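Transcriptional regulator (Mesorhizobium loti, PDB 3BHQ) probably acts as a dimeric TetR-family transcription factor, binding regulatory DNA through an N-terminal helix-turn-helix domain. Local coordinates at residues T67-N72 with F134-A139; R15-A20 with A42-Q47; F87-L92 with A197-F202. All blocks are in the same frame, centred on the assembly; numbering follows the deposited sequence. Where two conformers were deposited one is given.

Interaction 1. Residues T67-N72 with F134-A139; sequences TASQVN and FERMLA. With EDO (1,2-ethanediol), chain I.
Asn-72 is laid across the side chain of Arg-136 and reaches the backbone of Met-137, and these three residues carry most of the contact between helices 56-83 and 123-150. Arg-136 CG is anti to the backbone N (chi1 -169°), and the chain runs extended from CG to NE, crossing the Asn-72 side chain obliquely. One guanidinium face has Asn-72 CB over its centre, 3.3 Å above the plane. The Asn-72 amide is turned only 16° from that plane, and its CG rests 3.6 Å from Arg-136 CD.

The amide ends of Asn-72 do different work. ND2 donates to Ala-68 O at 2.9 Å in a nearly straight bond, approaching from the face of that carbonyl opposite to Asn-72 N, and also bonds to Gly-133 O on the other helix. OD1 lies 3.0 Å from Met-137 N, but the angle is too poor for a hydrogen bond; it packs against Met-137 CB as well. Beyond it, CE of the selenomethionine at Met-137 makes a loose contact with Val-71 CG1, doubtful because it depends on which of two modelled conformers is taken. At the other margin a water sits 2.7 Å from Ser-69 OG and accepts a hydrogen bond from Arg-136 NH1 at 3.0 Å, in the plane of the guanidinium.

The local axes are 9.8 Å apart and nearly parallel, at 17°. In TetR-family proteins the helix that follows the DNA-binding domain links it to the core, a role consistent with helix 56-83. Two bonds from ND2 hold the buried amide in one rotation, while Arg-136 has Asn-72 CB against one face and a water on NH1, its ion pairs to Asp-73 and Glu-76 being long and weak.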
loop_
_atom_site.group_PDB
_atom_site.type_symbol
_atom_site.label_atom_id
_atom_site.label_comp_id
_atom_site.label_asym_id
_atom_site.label_seq_id
_atom_site.Cartn_x
_atom_site.Cartn_y
_atom_site.Cartn_z
ATOM N N THR A 67 12.654 -8.105 -11.089
ATOM C CA THR A 67 11.190 -8.033 -11.079
ATOM C C THR A 67 10.730 -6.604 -11.460
ATOM O O THR A 67 9.822 -6.453 -12.297
ATOM C CB THR A 67 10.624 -8.502 -9.747
ATOM O OG1 THR A 67 10.852 -9.905 -9.630
ATOM C CG2 THR A 67 9.108 -8.254 -9.723
ATOM N N ALA A 68 11.409 -5.589 -10.938
ATOM C CA ALA A 68 11.082 -4.190 -11.258
ATOM C C ALA A 68 11.236 -3.950 -12.748
ATOM O O ALA A 68 10.396 -3.315 -13.372
ATOM C CB ALA A 68 11.961 -3.226 -10.478
ATOM N N SER A 69 12.317 -4.484 -13.330
ATOM C CA SER A 69 12.536 -4.346 -14.763
ATOM C C SER A 69 11.472 -5.045 -15.612
ATOM O O SER A 69 10.979 -4.487 -16.594
ATOM C CB SER A 69 13.914 -4.939 -15.118
ATOM O OG SER A 69 14.157 -4.836 -16.498
ATOM N N GLN A 70 11.133 -6.267 -15.232
ATOM C CA GLN A 70 10.144 -7.077 -15.970
ATOM C C GLN A 70 8.763 -6.416 -15.965
ATOM O O GLN A 70 8.109 -6.309 -16.998
ATOM C CB GLN A 70 10.034 -8.481 -15.372
ATOM C CG GLN A 70 11.266 -9.352 -15.593
ATOM C CD GLN A 70 11.252 -10.596 -14.697
ATOM O OE1 GLN A 70 10.185 -11.110 -14.330
ATOM N NE2 GLN A 70 12.439 -11.062 -14.319
ATOM N N VAL A 71 8.349 -5.956 -14.795
ATOM C CA VAL A 71 7.061 -5.258 -14.660
ATOM C C VAL A 71 7.041 -3.985 -15.479
ATOM O O VAL A 71 6.092 -3.738 -16.223
ATOM C CB VAL A 71 6.720 -5.003 -13.164
ATOM C CG1 VAL A 71 5.455 -4.155 -13.031
ATOM C CG2 VAL A 71 6.525 -6.348 -12.461
ATOM N N ASN A 72 8.105 -3.194 -15.387
ATOM C CA ASN A 72 8.174 -1.968 -16.157
ATOM C C ASN A 72 8.210 -2.157 -17.664
ATOM O O ASN A 72 7.675 -1.312 -18.370
ATOM C CB ASN A 72 9.241 -1.033 -15.632
ATOM C CG ASN A 72 8.743 -0.242 -14.463
ATOM O OD1 ASN A 72 8.069 0.781 -14.666
ATOM N ND2 ASN A 72 9.019 -0.712 -13.231
ATOM N N PHE A 134 8.113 1.191 -8.575
ATOM C CA PHE A 134 7.007 2.128 -8.397
ATOM C C PHE A 134 7.183 3.466 -9.142
ATOM O O PHE A 134 6.320 3.857 -9.957
ATOM C CB PHE A 134 6.835 2.385 -6.888
ATOM C CG PHE A 134 5.687 3.305 -6.523
ATOM C CD1 PHE A 134 4.463 2.764 -6.121
ATOM C CD2 PHE A 134 5.856 4.667 -6.493
ATOM C CE1 PHE A 134 3.426 3.620 -5.750
ATOM C CE2 PHE A 134 4.797 5.508 -6.124
ATOM C CZ PHE A 134 3.607 4.960 -5.751
ATOM N N GLU A 135 8.290 4.161 -8.877
ATOM C CA GLU A 135 8.525 5.478 -9.505
ATOM C C GLU A 135 8.648 5.372 -11.019
ATOM O O GLU A 135 8.107 6.206 -11.738
ATOM C CB GLU A 135 9.710 6.206 -8.906
ATOM C CG GLU A 135 9.452 6.701 -7.531
ATOM C CD GLU A 135 10.532 7.618 -7.036
ATOM O OE1 GLU A 135 11.706 7.248 -7.109
ATOM O OE2 GLU A 135 10.190 8.722 -6.549
ATOM N N ARG A 136 9.323 4.316 -11.486
ATOM C CA ARG A 136 9.496 4.112 -12.919
ATOM C C ARG A 136 8.170 3.909 -13.656
ATOM O O ARG A 136 8.000 4.487 -14.732
ATOM C CB ARG A 136 10.459 2.967 -13.184
ATOM C CG ARG A 136 10.865 2.890 -14.627
ATOM C CD ARG A 136 11.752 1.692 -14.932
ATOM N NE ARG A 136 11.583 1.280 -16.342
ATOM C CZ ARG A 136 12.149 0.207 -16.902
ATOM N NH1 ARG A 136 12.929 -0.598 -16.187
ATOM N NH2 ARG A 136 11.898 -0.072 -18.190
HETATM N N MSE A 137 7.205 3.197 -13.063
HETATM C CA MSE A 137 5.929 2.966 -13.753
HETATM C C MSE A 137 5.067 4.248 -13.753
HETATM O O MSE A 137 4.358 4.513 -14.726
HETATM C CB MSE A 137 5.236 1.672 -13.294
HETATM C CG MSE A 137 4.413 1.643 -12.050
HETATM SE SE MSE A 137 3.965 -0.274 -11.691
HETATM C CE MSE A 137 5.431 -0.765 -10.558
ATOM N N LEU A 138 5.154 5.054 -12.690
ATOM C CA LEU A 138 4.452 6.361 -12.684
ATOM C C LEU A 138 5.117 7.285 -13.711
ATOM O O LEU A 138 4.409 7.988 -14.451
ATOM C CB LEU A 138 4.465 7.019 -11.302
ATOM C CG LEU A 138 3.515 6.391 -10.275
ATOM C CD1 LEU A 138 3.555 7.253 -9.012
ATOM C CD2 LEU A 138 2.078 6.246 -10.779
ATOM N N ALA A 139 6.453 7.269 -13.783
ATOM C CA ALA A 139 7.196 8.118 -14.740
ATOM C C ALA A 139 6.849 7.749 -16.200
ATOM O O ALA A 139 6.717 8.646 -17.043
ATOM C CB ALA A 139 8.699 8.051 -14.498
HETATM C C1 EDO I . 7.534 -11.682 -9.720
HETATM O O1 EDO I . 8.852 -11.607 -10.260
HETATM C C2 EDO I . 7.515 -12.908 -8.841
HETATM O O2 EDO I . 7.673 -14.049 -9.684
HETATM O O HOH W 1 13.653 -2.803 -18.145
#

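Interaction 2. Residues R15-A20 with A42-Q47; sequences REIIQA and AGASKQ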
loop_
_atom_site.group_PDB
_atom_site.type_symbol
_atom_site.label_atom_id
_atom_site.label_comp_id
_atom_site.label_asym_id
_atom_site.label_seq_id
_atom_site.Cartn_x
_atom_site.Cartn_y
_atom_site.Cartn_z
ATOM N N ARG A 15 20.436 -15.128 -15.332
ATOM C CA ARG A 15 18.974 -15.071 -15.410
ATOM C C ARG A 15 18.337 -16.293 -14.732
ATOM O O ARG A 15 17.367 -16.146 -13.981
ATOM C CB ARG A 15 18.509 -14.981 -16.872
ATOM C CG ARG A 15 16.971 -14.974 -17.050
ATOM C CD ARG A 15 16.524 -14.729 -18.495
ATOM N NE ARG A 15 17.169 -15.610 -19.465
ATOM C CZ ARG A 15 16.894 -16.909 -19.637
ATOM N NH1 ARG A 15 15.951 -17.549 -18.929
ATOM N NH2 ARG A 15 17.579 -17.581 -20.560
ATOM N N GLU A 16 18.882 -17.486 -15.005
ATOM C CA GLU A 16 18.377 -18.724 -14.382
ATOM C C GLU A 16 18.521 -18.710 -12.864
ATOM O O GLU A 16 17.627 -19.147 -12.137
ATOM C CB GLU A 16 19.050 -19.956 -14.987
ATOM C CG GLU A 16 18.631 -20.210 -16.441
ATOM C CD GLU A 16 19.448 -21.246 -17.182
ATOM O OE1 GLU A 16 20.474 -21.740 -16.675
ATOM O OE2 GLU A 16 19.053 -21.551 -18.326
ATOM N N ILE A 17 19.665 -18.201 -12.389
ATOM C CA ILE A 17 19.907 -18.083 -10.964
ATOM C C ILE A 17 18.892 -17.105 -10.315
ATOM O O ILE A 17 18.340 -17.407 -9.262
ATOM C CB ILE A 17 21.374 -17.654 -10.661
ATOM C CG1 ILE A 17 22.333 -18.754 -11.102
ATOM C CG2 ILE A 17 21.557 -17.335 -9.184
ATOM C CD1 ILE A 17 23.805 -18.287 -11.205
ATOM N N ILE A 18 18.702 -15.936 -10.927
ATOM C CA ILE A 18 17.743 -14.949 -10.402
ATOM C C ILE A 18 16.307 -15.509 -10.411
ATOM O O ILE A 18 15.553 -15.339 -9.451
ATOM C CB ILE A 18 17.845 -13.598 -11.151
ATOM C CG1 ILE A 18 19.184 -12.928 -10.837
ATOM C CG2 ILE A 18 16.695 -12.667 -10.738
ATOM C CD1 ILE A 18 19.580 -11.833 -11.810
ATOM N N GLN A 19 15.960 -16.225 -11.471
ATOM C CA GLN A 19 14.629 -16.872 -11.557
ATOM C C GLN A 19 14.434 -17.870 -10.392
ATOM O O GLN A 19 13.390 -17.895 -9.708
ATOM C CB GLN A 19 14.504 -17.534 -12.928
ATOM C CG GLN A 19 13.173 -18.159 -13.260
ATOM C CD GLN A 19 13.177 -18.875 -14.625
ATOM O OE1 GLN A 19 14.056 -18.659 -15.486
ATOM N NE2 GLN A 19 12.185 -19.738 -14.820
ATOM N N ALA A 20 15.444 -18.732 -10.174
ATOM C CA ALA A 20 15.419 -19.676 -9.075
ATOM C C ALA A 20 15.365 -19.010 -7.715
ATOM O O ALA A 20 14.624 -19.416 -6.832
ATOM C CB ALA A 20 16.652 -20.620 -9.154
ATOM N N ALA A 42 18.656 -23.725 -9.578
ATOM C CA ALA A 42 19.034 -23.078 -10.831
ATOM C C ALA A 42 19.877 -23.928 -11.752
ATOM O O ALA A 42 20.094 -23.535 -12.890
ATOM C CB ALA A 42 19.827 -21.799 -10.525
ATOM N N GLY A 43 20.381 -25.054 -11.261
ATOM C CA GLY A 43 21.284 -25.891 -12.035
ATOM C C GLY A 43 22.633 -25.228 -12.250
ATOM O O GLY A 43 23.198 -25.293 -13.341
ATOM N N ALA A 44 23.112 -24.544 -11.211
ATOM C CA ALA A 44 24.389 -23.864 -11.213
ATOM C C ALA A 44 25.267 -24.444 -10.097
ATOM O O ALA A 44 24.756 -24.984 -9.109
ATOM C CB ALA A 44 24.184 -22.368 -10.983
ATOM N N SER A 45 26.581 -24.303 -10.248
ATOM C CA SER A 45 27.491 -24.660 -9.175
ATOM C C SER A 45 27.396 -23.591 -8.082
ATOM O O SER A 45 27.107 -22.410 -8.345
ATOM C CB SER A 45 28.919 -24.761 -9.675
ATOM O OG SER A 45 29.425 -23.450 -9.888
ATOM N N LYS A 46 27.660 -24.002 -6.842
ATOM C CA LYS A 46 27.720 -23.116 -5.673
ATOM C C LYS A 46 28.749 -22.006 -5.953
ATOM O O LYS A 46 28.511 -20.834 -5.663
ATOM C CB LYS A 46 28.121 -23.967 -4.441
ATOM C CG LYS A 46 28.401 -23.225 -3.154
ATOM C CD LYS A 46 28.742 -24.201 -2.012
ATOM C CE LYS A 46 29.177 -23.406 -0.743
ATOM N NZ LYS A 46 29.020 -24.133 0.559
ATOM N N GLN A 47 29.885 -22.408 -6.509
ATOM C CA GLN A 47 30.961 -21.462 -6.896
ATOM C C GLN A 47 30.461 -20.340 -7.783
ATOM O O GLN A 47 30.718 -19.177 -7.501
ATOM C CB GLN A 47 32.108 -22.186 -7.584
ATOM C CG GLN A 47 33.129 -22.740 -6.589
ATOM C CD GLN A 47 34.102 -21.693 -6.185
ATOM O OE1 GLN A 47 34.015 -21.129 -5.094
ATOM N NE2 GLN A 47 35.007 -21.367 -7.104
#
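Glu-16 O takes the helical N-H of Ala-20 at 3.0 Å, and the methyl of Ala-42 comes to within 3.8 Å of the same oxygen. That methyl is the centre of the contact. It presses into the surface of helix 9-28 between Ile-17 and Ala-20, with Ala-42 CB 3.7 Å from Ile-17 CA and equally far from Ala-20 CB. With only a methyl on Ala-42, pressed against Ile-17 CA itself, the backbones come close: the CA atoms of Ile-17 and Ala-42 are 5.1 Å apart. Ile-17 CG1, anti to the carbonyl carbon, is directed to the methyls of both Ala-42 and Ala-44, and lies 4.1 Å from Ala-44 CB. Its CD1 touches the Ala-44 methyl too, and Val-49 and Phe-53 of helix 46-53 continue this apolar patch.

Residues 43-45 form the turn between helices 35-42 and 46-53 of the predicted helix-turn-helix. Gly-43, with positive phi, ends helix 35-42 in a Schellman motif, and Ser-45 is the N-cap of helix 46-53, its OG bonded to Thr-48 N. Helix 46-53 is probably the recognition helix, as in other TetR-family proteins. Glu-16 OE1 forms a salt bridge with Lys-13, whose NZ also makes a weak bond to Gly-43 O. The seating of the turn on helix 9-28 therefore rests mainly on close methyl packing, with that weak polar link at the side.

Interaction 3. Residues F87-L92 with A197-F202; sequences FMEGGL and ASVEAF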
loop_
_atom_site.group_PDB
_atom_site.type_symbol
_atom_site.label_atom_id
_atom_site.label_comp_id
_atom_site.label_asym_id
_atom_site.label_seq_id
_atom_site.Cartn_x
_atom_site.Cartn_y
_atom_site.Cartn_z
ATOM N N PHE A 87 -9.674 6.696 -29.109
ATOM C CA PHE A 87 -10.647 6.987 -28.082
ATOM C C PHE A 87 -10.018 6.832 -26.691
ATOM O O PHE A 87 -9.534 5.757 -26.328
ATOM C CB PHE A 87 -11.855 6.073 -28.254
ATOM C CG PHE A 87 -12.492 6.206 -29.578
ATOM C CD1 PHE A 87 -13.334 7.274 -29.836
ATOM C CD2 PHE A 87 -12.242 5.291 -30.588
ATOM C CE1 PHE A 87 -13.904 7.432 -31.068
ATOM C CE2 PHE A 87 -12.817 5.445 -31.846
ATOM C CZ PHE A 87 -13.641 6.507 -32.085
HETATM N N MSE A 88 -10.036 7.924 -25.923
HETATM C CA MSE A 88 -9.426 7.924 -24.609
HETATM C C MSE A 88 -10.137 7.103 -23.577
HETATM O O MSE A 88 -9.417 6.523 -22.746
HETATM C CB MSE A 88 -9.221 9.349 -24.064
HETATM C CG MSE A 88 -8.172 10.145 -24.829
HETATM SE SE MSE A 88 -6.404 9.433 -24.767
HETATM C CE MSE A 88 -6.442 8.395 -26.442
ATOM N N GLU A 89 -11.479 7.073 -23.535
ATOM C CA GLU A 89 -12.140 6.272 -22.506
ATOM C C GLU A 89 -11.840 4.785 -22.738
ATOM O O GLU A 89 -11.386 4.121 -21.827
ATOM C CB GLU A 89 -13.641 6.543 -22.309
ATOM C CG GLU A 89 -14.160 5.921 -20.976
ATOM C CD GLU A 89 -15.518 6.452 -20.490
ATOM O OE1 GLU A 89 -16.361 6.835 -21.330
ATOM O OE2 GLU A 89 -15.747 6.456 -19.255
ATOM N N GLY A 90 -12.057 4.296 -23.935
ATOM C CA GLY A 90 -11.718 2.892 -24.227
ATOM C C GLY A 90 -10.233 2.595 -24.067
ATOM O O GLY A 90 -9.856 1.562 -23.542
ATOM N N GLY A 91 -9.379 3.504 -24.544
ATOM C CA GLY A 91 -7.944 3.337 -24.448
ATOM C C GLY A 91 -7.490 3.247 -23.001
ATOM O O GLY A 91 -6.726 2.355 -22.650
ATOM N N LEU A 92 -8.001 4.150 -22.173
ATOM C CA LEU A 92 -7.684 4.130 -20.728
ATOM C C LEU A 92 -8.242 2.900 -20.028
ATOM O O LEU A 92 -7.598 2.389 -19.102
ATOM C CB LEU A 92 -8.139 5.414 -20.028
ATOM C CG LEU A 92 -7.230 6.623 -20.268
ATOM C CD1 LEU A 92 -7.946 7.949 -19.992
ATOM C CD2 LEU A 92 -5.930 6.476 -19.480
ATOM N N ALA A 197 -14.794 2.087 -13.772
ATOM C CA ALA A 197 -15.223 3.100 -12.827
ATOM C C ALA A 197 -14.062 4.066 -12.464
ATOM O O ALA A 197 -14.269 5.269 -12.369
ATOM C CB ALA A 197 -15.788 2.423 -11.556
ATOM N N SER A 198 -12.847 3.531 -12.314
ATOM C CA SER A 198 -11.652 4.343 -12.022
ATOM C C SER A 198 -11.351 5.306 -13.199
ATOM O O SER A 198 -11.015 6.467 -13.016
ATOM C CB SER A 198 -10.422 3.479 -11.742
ATOM O OG SER A 198 -10.682 2.504 -10.738
ATOM N N VAL A 199 -11.439 4.777 -14.421
ATOM C CA VAL A 199 -11.230 5.572 -15.641
ATOM C C VAL A 199 -12.290 6.655 -15.809
ATOM O O VAL A 199 -11.973 7.782 -16.190
ATOM C CB VAL A 199 -11.134 4.661 -16.876
ATOM C CG1 VAL A 199 -11.208 5.469 -18.212
ATOM C CG2 VAL A 199 -9.889 3.837 -16.796
ATOM N N GLU A 200 -13.552 6.346 -15.516
ATOM C CA GLU A 200 -14.609 7.361 -15.562
ATOM C C GLU A 200 -14.310 8.526 -14.639
ATOM O O GLU A 200 -14.443 9.679 -15.026
ATOM C CB GLU A 200 -15.966 6.756 -15.221
ATOM C CG GLU A 200 -17.137 7.717 -15.312
ATOM C CD GLU A 200 -18.452 7.018 -15.026
ATOM O OE1 GLU A 200 -18.903 6.243 -15.895
ATOM O OE2 GLU A 200 -19.032 7.251 -13.939
ATOM N N ALA A 201 -13.890 8.217 -13.410
ATOM C CA ALA A 201 -13.546 9.266 -12.463
ATOM C C ALA A 201 -12.323 10.057 -12.934
ATOM O O ALA A 201 -12.266 11.279 -12.859
ATOM C CB ALA A 201 -13.295 8.654 -11.080
ATOM N N PHE A 202 -11.307 9.340 -13.415
ATOM C CA PHE A 202 -10.102 9.959 -13.965
ATOM C C PHE A 202 -10.421 10.952 -15.085
ATOM O O PHE A 202 -9.889 12.067 -15.077
ATOM C CB PHE A 202 -9.123 8.894 -14.471
ATOM C CG PHE A 202 -7.864 9.465 -15.072
ATOM C CD1 PHE A 202 -6.756 9.715 -14.280
ATOM C CD2 PHE A 202 -7.792 9.738 -16.441
ATOM C CE1 PHE A 202 -5.602 10.214 -14.854
ATOM C CE2 PHE A 202 -6.640 10.267 -17.009
ATOM C CZ PHE A 202 -5.556 10.504 -16.206
#
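Val-199 CG1 stands anti to the backbone N (chi1 168°) and CG2 anti to the carbonyl carbon, which spreads the two methyls over Leu-92: CG1 lies 3.6 Å from Leu-92 CB, and CG2 is 3.6 Å from Leu-92 O. Leu-92 CG, anti to its own carbonyl carbon, starts the branch that carries CD1 to the ring of Phe-202, 4.0 Å from CD2 and also near CE2. The Phe-202 CG is anti to the backbone N, and the leucine and phenylalanine side chains cross at about a right angle.

Helices 88-103 and 188-206, both within the all-helical C-terminal domain characteristic of TetR-family regulators, pass at 137° between their N-to-C directions, their local axes 9.7 Å apart. Phe-145 of helix 123-150 meets both Leu-92 and the Phe-202 ring, and Leu-166 adds to the packing around Phe-202, so this corner is joined to two further helices. An alanine in place of Val-199 would probably open a gap beside Leu-92 CB and its carbonyl, leaving that side chain freer to shift against Phe-202.

Toward the surface Glu-89 O is 3.9 Å from Val-199 CG1. In one of its two modelled conformers the Glu-89 side chain lies beside that of Glu-200, pointing the same way, the carboxylate planes 60° apart; there the like charges come near without touching, and any repulsion is probably mild.

Overall arrangement
Interaction 1 lies about 6 Å from the chain centre (centre to centre), whereas interactions 2 and 3 sit about 23 and 21 Å out, on opposite sides of it. Interaction 2 belongs to the DNA-binding region and interaction 3 to the far end of the C-terminal domain, their centres 43 Å apart. Helix 56-83 follows helix 46-53 and precedes helix 88-103, linking the three along the chain; helix 123-150 contributes a segment to interaction 1 and touches interaction 3. The chemistry differs: the deep interaction 1 mixes amide, guanidinium and water, the partly buried interaction 2 is methyl packing, and interaction 3 pairs a buried apolar centre with an acidic, exposed margin.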